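Local atomic coordinates of putative pectin lyase (Geobacillus virus E2, PDB entry 7CHU), a protein that probably helps a thermophilic bacteriophage attach to its host, as a trimeric tailspike with a pectate lyase-like fold, and may act on a surface polysaccharide. Residues D248-L254 with R277-Q283; L309-Y315 with V331-K337; Y322-F328 with Y344-F350. All coordinates share one frame. Numbering follows the deposited sequence.

Contact 1: residues D248-L254 with R277-Q283; sequences DNSNRLL and RRNGNNQ
Run the two chain pieces side by side in the same direction, 3° apart end to end, with CA-CA spacings of 5.6 Å (Asp-248 to Arg-277), 5.0 Å (Ser-250 to Asn-279) and 4.7 Å (Leu-254 to Gln-283). The backbone is extended except at Arg-252 (phi/psi 56/38) and Asn-281 (60/37), which kink both pieces through the left-handed helical region. Asparagine side chains make about half of the hydrogen bonds between them. Asn-249, chi1 p, donates from ND2 to Arg-278 O (2.7 Å), while its OD1 takes a bond from Asn-251 ND2 (2.8 Å). Asn-279 OD1 accepts Ser-250 N at 3.0 Å. Ser-250 O receives Gly-280 N (3.1 Å) and, weakly, Asn-282 ND2 (3.5 Å). Beyond the kink, Asn-282, chi1 m, turns OD1 to Leu-253 N (2.8 Å), and true parallel pairing starts with Gln-283 N to Leu-253 O, also 2.8 Å. Arg-252 N has two weak bonds, to Gly-280 O (3.5 Å) and Asn-281 O (3.1 Å). One water accepts from Arg-252 NH1 and Gln-283 NE2 (both 3.0 Å) and donates to Asn-281 O (2.8 Å) and OD1 (3.0 Å). Arg-252 and Gln-283 also donate to Gly-286 O and Asn-318 O of the second subunit, and Asn-281 OD1 meets Tyr-315 OH. At the outer end, Asp-248 OD1 faces Arg-277 NH1 across 3.7 Å, a long, purely electrostatic bridge; NH1 has its stronger partner in Ser-247. Matching left-handed kinks on successive coils, with an asparagine side chain bonding to the neighbouring coil's backbone, are typical of a turn in the pectate lyase-like parallel beta-helix.

Contact 2: residues L309-Y315 with V331-K337; sequences LDGDVTY and VKGDRNK
Here two successive turns lie in parallel register, Leu-309 over Val-331 (CA-CA 4.7 Å) at one end and Tyr-315 over Lys-337 (4.9 Å) at the other. Starting at Val-331, the backbone is still a strand, and Lys-332 N bonds Leu-309 O at 2.9 Å. The extended Lys-332 side chain brings NZ to 3.6 Å from Asp-310 OD1, a salt bridge, while a water links NZ to Asp-310 OD2 (2.8 Å each); Arg-278 is the closer partner of this aspartate, which centres an inverse gamma turn. Gly-333 (phi/psi 166/-176) sets CA 3.3 Å from Gly-311 O, where a CB would clash. Asp-334 N then bonds OD1 of Asp-312 (2.9 Å), whose carboxylate is also salt-bridged to Arg-278, and Asp-334 O receives Val-313 N (2.9 Å). Arg-335 (61/28) and Val-313 (49/47) hold equivalent places in the two turns, both left-handed, and the Arg-335 guanidinium takes Val-313 CG2 over one face. Asn-336, chi1 m, ties the turn together: OD1 accepts Thr-314 N (2.7 Å) and Thr-314 OG1 (2.8 Å), and ND2 donates to Gly-311 O (3.2 Å). Lys-337 N closes on Thr-314 O at 2.7 Å; its NZ reaches Arg-335 O (3.0 Å) and, with Arg-335, Asp-342 of the second subunit. The turns connect strands 307-309 and 329-331 of one sheet to strands 315-317 and 337-339 of another, between the coil carrying 283-285 and the one carrying 351-353 and 361-363.

Contact 3: residues Y322-F328 with Y344-F350; sequences YQCNNDF and YNCTGYF
The Phe-328 ring, chi1 m, is the apolar centre. Cys-346 (chi1 p) sets CB over its face, 3.7 Å from the centroid in a CH-pi contact, with SG 4.3 Å from the same centroid in an oblique sulfur-aromatic contact. Phe-350 reaches the ring edge, Phe-350 CD1 to Phe-328 CD2 3.7 Å, the two planes inclined at 41°; His-306 meets the Phe-328 ring edge-to-face. Cys-324 and Cys-346 lie on one face of the sheet, Cys-324 CB to Cys-346 CB 4.0 Å but Cys-324 SG to Cys-346 SG 6.1 Å, so no disulfide forms. On the other face Tyr-322 CD1 touches Tyr-344 CD2 at 3.6 Å. Strands 322-324 and 344-346 run parallel, 2° apart and 4.7 Å between axes, as neighbouring coils of the parallel beta-helix; each then bends at a corner toward the next strand, 329-331 or 351-353. Backbone bonds join Gln-323 N to Tyr-344 O (3.0 Å), Cys-324 N to Asn-345 O (3.1 Å) and Thr-347 N to Cys-324 O (3.1 Å). Round the corner, where Asn-325 centres an inverse gamma turn, Gly-348 N bonds Asn-326 O (3.1 Å) and Phe-328 N bonds Tyr-349 O (3.2 Å). There, Asp-327 OD1 accepts Tyr-349 N at 2.9 Å, and its OD2 is salt-bridged to Lys-330. Gln-323 (phi/psi 63/82) and Asn-345 (80/90) both have positive phi, and Asn-345 ND2 donates to Gln-323 OE1 at 2.7 Å.

In the fold
All three contacts join neighbouring coils of one beta-helix. Contacts 1 and 2 occupy the same kind of turn on successive coils, their centres 10 Å apart, and Arg-278 of contact 1 stitches them together: NH1 lies 2.7 Å from Asp-310 OD1 and NE 2.8 Å from Asp-312 OD2, two salt bridges into contact 2. Both also touch the second subunit, so this turn helps form the trimer interface. Contact 3 is at a different corner, its centre 18 Å from that of contact 2 and 25 Å from that of contact 1. The chain alternates between contacts 2 and 3, passing 309-315, 322-328, 331-337 and 344-350 in turn, so the two contacts unite the same pair of coils.

Contact 1: residues D248-L254 with R277-Q283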
loop_
_atom_site.group_PDB
_atom_site.type_symbol
_atom_site.label_atom_id
_atom_site.label_comp_id
_atom_site.label_asym_id
_atom_site.label_seq_id
_atom_site.Cartn_x
_atom_site.Cartn_y
_atom_site.Cartn_z
ATOM N N ASP A 248 2.480 18.396 -22.653
ATOM C CA ASP A 248 2.557 16.983 -22.336
ATOM C C ASP A 248 1.472 16.665 -21.315
ATOM O O ASP A 248 0.338 17.131 -21.472
ATOM C CB ASP A 248 3.965 16.610 -21.847
ATOM C CG ASP A 248 4.205 15.114 -21.894
ATOM O OD1 ASP A 248 4.488 14.567 -22.986
ATOM O OD2 ASP A 248 4.030 14.474 -20.835
ATOM N N ASN A 249 1.784 15.928 -20.253
ATOM C CA ASN A 249 0.748 15.624 -19.275
ATOM C C ASN A 249 1.357 15.550 -17.888
ATOM O O ASN A 249 2.570 15.657 -17.719
ATOM C CB ASN A 249 0.021 14.323 -19.639
ATOM C CG ASN A 249 0.850 13.067 -19.353
ATOM O OD1 ASN A 249 2.016 13.143 -18.978
ATOM N ND2 ASN A 249 0.233 11.893 -19.533
ATOM N N SER A 250 0.505 15.345 -16.887
ATOM C CA SER A 250 0.976 14.904 -15.582
ATOM C C SER A 250 0.816 13.391 -15.523
ATOM O O SER A 250 -0.221 12.860 -15.918
ATOM C CB SER A 250 0.184 15.569 -14.453
ATOM O OG SER A 250 0.562 16.938 -14.291
ATOM N N ASN A 251 1.843 12.696 -15.048
ATOM C CA ASN A 251 1.782 11.244 -14.998
ATOM C C ASN A 251 2.685 10.737 -13.876
ATOM O O ASN A 251 3.631 11.417 -13.457
ATOM C CB ASN A 251 2.164 10.624 -16.357
ATOM C CG ASN A 251 3.622 10.791 -16.674
ATOM O OD1 ASN A 251 4.451 10.065 -16.138
ATOM N ND2 ASN A 251 3.955 11.778 -17.525
ATOM N N ARG A 252 2.362 9.545 -13.378
ATOM C CA ARG A 252 3.120 8.909 -12.297
ATOM C C ARG A 252 3.223 9.806 -11.062
ATOM O O ARG A 252 4.262 9.867 -10.397
ATOM C CB ARG A 252 4.499 8.477 -12.793
ATOM C CG ARG A 252 4.451 7.230 -13.671
ATOM C CD ARG A 252 4.018 6.000 -12.845
ATOM N NE ARG A 252 5.003 5.685 -11.820
ATOM C CZ ARG A 252 4.865 4.730 -10.900
ATOM N NH1 ARG A 252 3.778 3.974 -10.890
ATOM N NH2 ARG A 252 5.835 4.515 -10.003
ATOM N N LEU A 253 2.149 10.527 -10.761
ATOM C CA LEU A 253 1.973 11.152 -9.456
ATOM C C LEU A 253 1.425 10.102 -8.492
ATOM O O LEU A 253 0.318 9.596 -8.708
ATOM C CB LEU A 253 0.998 12.324 -9.535
ATOM C CG LEU A 253 1.261 13.486 -10.515
ATOM C CD1 LEU A 253 0.058 14.416 -10.545
ATOM C CD2 LEU A 253 2.474 14.231 -10.078
ATOM N N LEU A 254 2.165 9.797 -7.426
ATOM C CA LEU A 254 1.765 8.766 -6.465
ATOM C C LEU A 254 1.450 9.422 -5.131
ATOM O O LEU A 254 2.358 9.881 -4.432
ATOM C CB LEU A 254 2.854 7.706 -6.302
ATOM C CG LEU A 254 2.718 6.492 -7.240
ATOM C CD1 LEU A 254 2.896 6.835 -8.739
ATOM C CD2 LEU A 254 3.650 5.335 -6.851
ATOM N N ARG A 277 -2.581 15.138 -24.982
ATOM C CA ARG A 277 -1.975 14.148 -24.104
ATOM C C ARG A 277 -2.633 14.223 -22.735
ATOM O O ARG A 277 -2.445 15.200 -21.999
ATOM C CB ARG A 277 -0.479 14.386 -24.018
ATOM C CG ARG A 277 0.219 14.009 -25.289
ATOM C CD ARG A 277 1.650 14.505 -25.303
ATOM N NE ARG A 277 2.270 14.127 -26.564
ATOM C CZ ARG A 277 3.349 14.696 -27.091
ATOM N NH1 ARG A 277 3.954 15.708 -26.468
ATOM N NH2 ARG A 277 3.807 14.254 -28.257
ATOM N N ARG A 278 -3.418 13.204 -22.408
ATOM C CA ARG A 278 -4.215 13.232 -21.194
ATOM C C ARG A 278 -3.385 12.796 -19.989
ATOM O O ARG A 278 -2.413 12.049 -20.120
ATOM C CB ARG A 278 -5.448 12.336 -21.355
ATOM C CG ARG A 278 -6.362 12.781 -22.524
ATOM C CD ARG A 278 -7.385 11.700 -22.897
ATOM N NE ARG A 278 -7.962 11.075 -21.702
ATOM C CZ ARG A 278 -8.852 11.650 -20.887
ATOM N NH1 ARG A 278 -9.305 12.871 -21.138
ATOM N NH2 ARG A 278 -9.289 11.000 -19.805
ATOM N N ASN A 279 -3.755 13.323 -18.820
ATOM C CA ASN A 279 -3.172 12.874 -17.567
ATOM C C ASN A 279 -3.309 11.363 -17.462
ATOM O O ASN A 279 -4.336 10.778 -17.844
ATOM C CB ASN A 279 -3.853 13.573 -16.382
ATOM C CG ASN A 279 -3.592 15.090 -16.377
ATOM O OD1 ASN A 279 -2.481 15.545 -16.669
ATOM N ND2 ASN A 279 -4.604 15.865 -16.033
ATOM N N GLY A 280 -2.263 10.716 -16.970
ATOM C CA GLY A 280 -2.282 9.262 -16.950
ATOM C C GLY A 280 -1.409 8.663 -15.872
ATOM O O GLY A 280 -0.434 9.269 -15.420
ATOM N N ASN A 281 -1.770 7.445 -15.470
ATOM C CA ASN A 281 -0.900 6.617 -14.638
ATOM C C ASN A 281 -0.569 7.281 -13.304
ATOM O O ASN A 281 0.523 7.127 -12.763
ATOM C CB ASN A 281 0.368 6.236 -15.396
ATOM C CG ASN A 281 0.296 4.830 -15.923
ATOM O OD1 ASN A 281 0.308 3.858 -15.141
ATOM N ND2 ASN A 281 0.193 4.696 -17.245
ATOM N N ASN A 282 -1.537 7.979 -12.741
ATOM C CA ASN A 282 -1.405 8.531 -11.407
ATOM C C ASN A 282 -2.118 7.635 -10.407
ATOM O O ASN A 282 -3.034 6.904 -10.774
ATOM C CB ASN A 282 -1.962 9.934 -11.406
ATOM C CG ASN A 282 -1.292 10.775 -12.471
ATOM O OD1 ASN A 282 -0.089 11.029 -12.371
ATOM N ND2 ASN A 282 -2.042 11.153 -13.523
ATOM N N GLN A 283 -1.688 7.683 -9.143
ATOM C CA GLN A 283 -2.128 6.693 -8.168
ATOM C C GLN A 283 -2.518 7.359 -6.859
ATOM O O GLN A 283 -1.899 8.345 -6.445
ATOM C CB GLN A 283 -1.032 5.654 -7.898
ATOM C CG GLN A 283 -0.524 4.935 -9.148
ATOM C CD GLN A 283 -0.022 3.532 -8.857
ATOM O OE1 GLN A 283 -0.209 3.011 -7.747
ATOM N NE2 GLN A 283 0.595 2.900 -9.855
HETATM O O HOH W 1 1.211 4.405 -12.335
#

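Contact 2: residues L309-Y315 with V331-K337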
loop_
_atom_site.group_PDB
_atom_site.type_symbol
_atom_site.label_atom_id
_atom_site.label_comp_id
_atom_site.label_asym_id
_atom_site.label_seq_id
_atom_site.Cartn_x
_atom_site.Cartn_y
_atom_site.Cartn_z
ATOM N N LEU A 309 -12.117 12.850 -12.163
ATOM C CA LEU A 309 -11.049 12.093 -12.821
ATOM C C LEU A 309 -11.145 12.214 -14.345
ATOM O O LEU A 309 -11.540 11.277 -15.033
ATOM C CB LEU A 309 -11.122 10.646 -12.366
ATOM C CG LEU A 309 -10.084 9.636 -12.829
ATOM C CD1 LEU A 309 -8.745 10.323 -12.877
ATOM C CD2 LEU A 309 -10.057 8.408 -11.872
ATOM N N ASP A 310 -10.746 13.383 -14.880
ATOM C CA ASP A 310 -10.500 13.529 -16.321
ATOM C C ASP A 310 -9.069 13.074 -16.599
ATOM O O ASP A 310 -8.134 13.874 -16.747
ATOM C CB ASP A 310 -10.748 14.963 -16.778
ATOM C CG ASP A 310 -10.493 15.177 -18.280
ATOM O OD1 ASP A 310 -10.527 14.211 -19.093
ATOM O OD2 ASP A 310 -10.253 16.348 -18.645
ATOM N N GLY A 311 -8.907 11.752 -16.674
ATOM C CA GLY A 311 -7.602 11.130 -16.844
ATOM C C GLY A 311 -7.749 9.656 -17.158
ATOM O O GLY A 311 -8.841 9.086 -17.067
ATOM N N ASP A 312 -6.625 9.039 -17.523
ATOM C CA ASP A 312 -6.591 7.634 -17.901
ATOM C C ASP A 312 -5.667 6.847 -16.984
ATOM O O ASP A 312 -4.721 7.397 -16.408
ATOM C CB ASP A 312 -6.135 7.461 -19.349
ATOM C CG ASP A 312 -7.023 8.205 -20.337
ATOM O OD1 ASP A 312 -8.269 8.236 -20.170
ATOM O OD2 ASP A 312 -6.460 8.758 -21.307
ATOM N N VAL A 313 -5.936 5.541 -16.868
ATOM C CA VAL A 313 -5.069 4.613 -16.134
ATOM C C VAL A 313 -4.721 5.162 -14.759
ATOM O O VAL A 313 -3.553 5.152 -14.350
ATOM C CB VAL A 313 -3.778 4.304 -16.917
ATOM C CG1 VAL A 313 -3.161 2.988 -16.424
ATOM C CG2 VAL A 313 -4.052 4.230 -18.413
ATOM N N THR A 314 -5.714 5.652 -14.041
ATOM C CA THR A 314 -5.514 6.057 -12.661
ATOM C C THR A 314 -5.767 4.865 -11.750
ATOM O O THR A 314 -6.666 4.052 -12.006
ATOM C CB THR A 314 -6.460 7.211 -12.298
ATOM O OG1 THR A 314 -6.413 8.200 -13.335
ATOM C CG2 THR A 314 -6.086 7.856 -10.959
ATOM N N TYR A 315 -4.993 4.767 -10.682
ATOM C CA TYR A 315 -5.123 3.661 -9.738
ATOM C C TYR A 315 -5.659 4.231 -8.432
ATOM O O TYR A 315 -4.962 4.997 -7.758
ATOM C CB TYR A 315 -3.783 2.968 -9.500
ATOM C CG TYR A 315 -3.026 2.502 -10.736
ATOM C CD1 TYR A 315 -2.457 3.422 -11.607
ATOM C CD2 TYR A 315 -2.840 1.137 -11.000
ATOM C CE1 TYR A 315 -1.729 3.012 -12.706
ATOM C CE2 TYR A 315 -2.115 0.708 -12.100
ATOM C CZ TYR A 315 -1.559 1.664 -12.955
ATOM O OH TYR A 315 -0.819 1.271 -14.045
ATOM N N VAL A 331 -15.822 10.071 -13.439
ATOM C CA VAL A 331 -14.784 9.608 -14.359
ATOM C C VAL A 331 -15.079 10.124 -15.761
ATOM O O VAL A 331 -16.208 10.003 -16.256
ATOM C CB VAL A 331 -14.693 8.070 -14.374
ATOM C CG1 VAL A 331 -13.637 7.598 -15.387
ATOM C CG2 VAL A 331 -14.409 7.516 -12.962
ATOM N N LYS A 332 -14.043 10.656 -16.417
ATOM C CA LYS A 332 -14.039 10.932 -17.839
ATOM C C LYS A 332 -12.686 10.416 -18.310
ATOM O O LYS A 332 -11.695 11.154 -18.347
ATOM C CB LYS A 332 -14.230 12.425 -18.136
ATOM C CG LYS A 332 -14.191 12.814 -19.640
ATOM C CD LYS A 332 -14.116 14.349 -19.754
ATOM C CE LYS A 332 -14.050 14.833 -21.191
ATOM N NZ LYS A 332 -12.766 14.492 -21.851
ATOM N N GLY A 333 -12.645 9.143 -18.663
ATOM C CA GLY A 333 -11.404 8.532 -19.090
ATOM C C GLY A 333 -11.507 7.020 -19.117
ATOM O O GLY A 333 -12.562 6.436 -18.852
ATOM N N ASP A 334 -10.374 6.392 -19.432
ATOM C CA ASP A 334 -10.307 4.970 -19.736
ATOM C C ASP A 334 -9.331 4.252 -18.824
ATOM O O ASP A 334 -8.287 4.799 -18.465
ATOM C CB ASP A 334 -9.858 4.724 -21.180
ATOM C CG ASP A 334 -10.753 5.414 -22.195
ATOM O OD1 ASP A 334 -11.946 5.618 -21.892
ATOM O OD2 ASP A 334 -10.256 5.757 -23.290
ATOM N N ARG A 335 -9.672 2.997 -18.502
ATOM C CA ARG A 335 -8.788 2.050 -17.808
ATOM C C ARG A 335 -8.381 2.554 -16.425
ATOM O O ARG A 335 -7.308 2.232 -15.921
ATOM C CB ARG A 335 -7.537 1.729 -18.639
ATOM C CG ARG A 335 -7.804 1.287 -20.084
ATOM C CD ARG A 335 -6.933 0.089 -20.492
ATOM N NE ARG A 335 -5.490 0.300 -20.293
ATOM C CZ ARG A 335 -4.704 0.952 -21.160
ATOM N NH1 ARG A 335 -5.216 1.475 -22.266
ATOM N NH2 ARG A 335 -3.405 1.107 -20.922
ATOM N N ASN A 336 -9.215 3.357 -15.795
ATOM C CA ASN A 336 -8.945 3.627 -14.406
ATOM C C ASN A 336 -9.347 2.420 -13.574
ATOM O O ASN A 336 -10.160 1.578 -13.998
ATOM C CB ASN A 336 -9.660 4.896 -13.975
ATOM C CG ASN A 336 -9.289 6.081 -14.856
ATOM O OD1 ASN A 336 -8.159 6.580 -14.787
ATOM N ND2 ASN A 336 -10.208 6.497 -15.726
ATOM N N LYS A 337 -8.746 2.322 -12.391
ATOM C CA LYS A 337 -8.909 1.167 -11.514
ATOM C C LYS A 337 -9.325 1.637 -10.128
ATOM O O LYS A 337 -8.587 2.379 -9.463
ATOM C CB LYS A 337 -7.613 0.359 -11.459
ATOM C CG LYS A 337 -7.293 -0.247 -12.822
ATOM C CD LYS A 337 -5.879 -0.755 -12.918
ATOM C CE LYS A 337 -5.588 -1.306 -14.336
ATOM N NZ LYS A 337 -5.809 -0.288 -15.422
HETATM O O HOH W 2 -10.672 16.342 -21.400
HETATM O O HOH W 3 -9.090 8.258 -22.987
#

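Contact 3: residues Y322-F328 with Y344-F350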
loop_
_atom_site.group_PDB
_atom_site.type_symbol
_atom_site.label_atom_id
_atom_site.label_comp_id
_atom_site.label_asym_id
_atom_site.label_seq_id
_atom_site.Cartn_x
_atom_site.Cartn_y
_atom_site.Cartn_z
ATOM N N TYR A 322 -16.140 9.409 1.942
ATOM C CA TYR A 322 -17.248 9.624 2.867
ATOM C C TYR A 322 -17.835 11.018 2.685
ATOM O O TYR A 322 -17.088 11.999 2.595
ATOM C CB TYR A 322 -16.787 9.419 4.320
ATOM C CG TYR A 322 -17.732 9.986 5.348
ATOM C CD1 TYR A 322 -18.971 9.416 5.561
ATOM C CD2 TYR A 322 -17.389 11.108 6.081
ATOM C CE1 TYR A 322 -19.843 9.945 6.495
ATOM C CE2 TYR A 322 -18.241 11.641 7.009
ATOM C CZ TYR A 322 -19.464 11.053 7.221
ATOM O OH TYR A 322 -20.319 11.604 8.143
ATOM N N GLN A 323 -19.170 11.088 2.625
ATOM C CA GLN A 323 -19.938 12.327 2.698
ATOM C C GLN A 323 -19.645 13.285 1.538
ATOM O O GLN A 323 -18.825 14.203 1.669
ATOM C CB GLN A 323 -19.685 13.015 4.041
ATOM C CG GLN A 323 -20.727 14.070 4.449
ATOM C CD GLN A 323 -22.012 13.454 5.026
ATOM O OE1 GLN A 323 -22.250 12.254 4.893
ATOM N NE2 GLN A 323 -22.858 14.287 5.628
ATOM N N CYS A 324 -20.300 13.051 0.388
ATOM C CA CYS A 324 -20.150 13.874 -0.841
ATOM C C CYS A 324 -21.461 14.309 -1.461
ATOM O O CYS A 324 -22.318 13.482 -1.750
ATOM C CB CYS A 324 -19.310 13.091 -1.851
ATOM S SG CYS A 324 -19.091 13.884 -3.456
ATOM N N ASN A 325 -21.602 15.609 -1.694
ATOM C CA ASN A 325 -22.793 16.133 -2.346
ATOM C C ASN A 325 -22.648 16.101 -3.870
ATOM O O ASN A 325 -22.799 17.123 -4.538
ATOM C CB ASN A 325 -23.043 17.562 -1.856
ATOM C CG ASN A 325 -24.347 18.139 -2.360
ATOM O OD1 ASN A 325 -25.274 17.409 -2.716
ATOM N ND2 ASN A 325 -24.431 19.465 -2.388
ATOM N N ASN A 326 -22.405 14.907 -4.408
ATOM C CA ASN A 326 -22.093 14.693 -5.825
ATOM C C ASN A 326 -21.715 13.226 -6.006
ATOM O O ASN A 326 -21.985 12.411 -5.127
ATOM C CB ASN A 326 -20.959 15.608 -6.304
ATOM C CG ASN A 326 -21.021 15.881 -7.801
ATOM O OD1 ASN A 326 -20.612 15.051 -8.611
ATOM N ND2 ASN A 326 -21.542 17.046 -8.168
ATOM N N ASP A 327 -21.146 12.865 -7.152
ATOM C CA ASP A 327 -20.528 11.548 -7.285
ATOM C C ASP A 327 -19.243 11.554 -6.473
ATOM O O ASP A 327 -18.544 12.567 -6.421
ATOM C CB ASP A 327 -20.215 11.215 -8.744
ATOM C CG ASP A 327 -21.392 11.456 -9.665
ATOM O OD1 ASP A 327 -22.488 10.924 -9.388
ATOM O OD2 ASP A 327 -21.216 12.175 -10.671
ATOM N N PHE A 328 -18.931 10.446 -5.816
ATOM C CA PHE A 328 -17.658 10.360 -5.136
ATOM C C PHE A 328 -16.485 10.404 -6.136
ATOM O O PHE A 328 -15.494 11.099 -5.907
ATOM C CB PHE A 328 -17.543 9.018 -4.379
ATOM C CG PHE A 328 -18.135 9.022 -2.990
ATOM C CD1 PHE A 328 -17.737 9.955 -2.046
ATOM C CD2 PHE A 328 -19.075 8.066 -2.620
ATOM C CE1 PHE A 328 -18.277 9.950 -0.771
ATOM C CE2 PHE A 328 -19.618 8.056 -1.347
ATOM C CZ PHE A 328 -19.219 9.001 -0.421
ATOM N N TYR A 344 -19.180 5.827 1.466
ATOM C CA TYR A 344 -20.274 5.979 2.423
ATOM C C TYR A 344 -20.913 7.358 2.285
ATOM O O TYR A 344 -20.336 8.360 2.715
ATOM C CB TYR A 344 -19.789 5.746 3.855
ATOM C CG TYR A 344 -20.918 5.605 4.840
ATOM C CD1 TYR A 344 -21.556 4.377 5.030
ATOM C CD2 TYR A 344 -21.354 6.696 5.576
ATOM C CE1 TYR A 344 -22.597 4.250 5.943
ATOM C CE2 TYR A 344 -22.391 6.577 6.483
ATOM C CZ TYR A 344 -23.004 5.350 6.665
ATOM O OH TYR A 344 -24.048 5.226 7.550
ATOM N N ASN A 345 -22.123 7.386 1.715
ATOM C CA ASN A 345 -23.039 8.522 1.741
ATOM C C ASN A 345 -22.696 9.593 0.716
ATOM O O ASN A 345 -21.964 10.539 1.020
ATOM C CB ASN A 345 -23.117 9.157 3.130
ATOM C CG ASN A 345 -24.464 9.783 3.391
ATOM O OD1 ASN A 345 -25.473 9.338 2.845
ATOM N ND2 ASN A 345 -24.494 10.827 4.205
ATOM N N CYS A 346 -23.259 9.476 -0.490
ATOM C CA CYS A 346 -23.173 10.542 -1.475
ATOM C C CYS A 346 -24.532 10.738 -2.150
ATOM O O CYS A 346 -25.436 9.905 -2.043
ATOM C CB CYS A 346 -22.110 10.247 -2.523
ATOM S SG CYS A 346 -22.519 8.776 -3.546
ATOM N N THR A 347 -24.671 11.865 -2.831
ATOM C CA THR A 347 -25.918 12.192 -3.506
ATOM C C THR A 347 -25.969 11.646 -4.930
ATOM O O THR A 347 -27.062 11.508 -5.477
ATOM C CB THR A 347 -26.128 13.717 -3.513
ATOM O OG1 THR A 347 -25.128 14.341 -4.318
ATOM C CG2 THR A 347 -26.013 14.288 -2.123
ATOM N N GLY A 348 -24.825 11.301 -5.530
ATOM C CA GLY A 348 -24.796 10.703 -6.856
ATOM C C GLY A 348 -24.415 9.235 -6.850
ATOM O O GLY A 348 -24.780 8.497 -5.931
ATOM N N TYR A 349 -23.680 8.796 -7.867
ATOM C CA TYR A 349 -23.094 7.467 -7.884
ATOM C C TYR A 349 -21.802 7.449 -7.071
ATOM O O TYR A 349 -21.146 8.479 -6.899
ATOM C CB TYR A 349 -22.781 7.036 -9.310
ATOM C CG TYR A 349 -23.974 7.086 -10.225
ATOM C CD1 TYR A 349 -24.860 6.022 -10.274
ATOM C CD2 TYR A 349 -24.204 8.192 -11.065
ATOM C CE1 TYR A 349 -25.957 6.035 -11.131
ATOM C CE2 TYR A 349 -25.308 8.222 -11.932
ATOM C CZ TYR A 349 -26.178 7.142 -11.946
ATOM O OH TYR A 349 -27.270 7.138 -12.783
ATOM N N PHE A 350 -21.437 6.253 -6.583
ATOM C CA PHE A 350 -20.089 6.076 -6.056
ATOM C C PHE A 350 -19.076 6.343 -7.158
ATOM O O PHE A 350 -18.114 7.090 -6.960
ATOM C CB PHE A 350 -19.869 4.670 -5.487
ATOM C CG PHE A 350 -20.745 4.332 -4.298
ATOM C CD1 PHE A 350 -21.330 5.329 -3.529
ATOM C CD2 PHE A 350 -20.977 2.999 -3.961
ATOM C CE1 PHE A 350 -22.139 5.006 -2.451
ATOM C CE2 PHE A 350 -21.775 2.661 -2.876
ATOM C CZ PHE A 350 -22.363 3.665 -2.120
#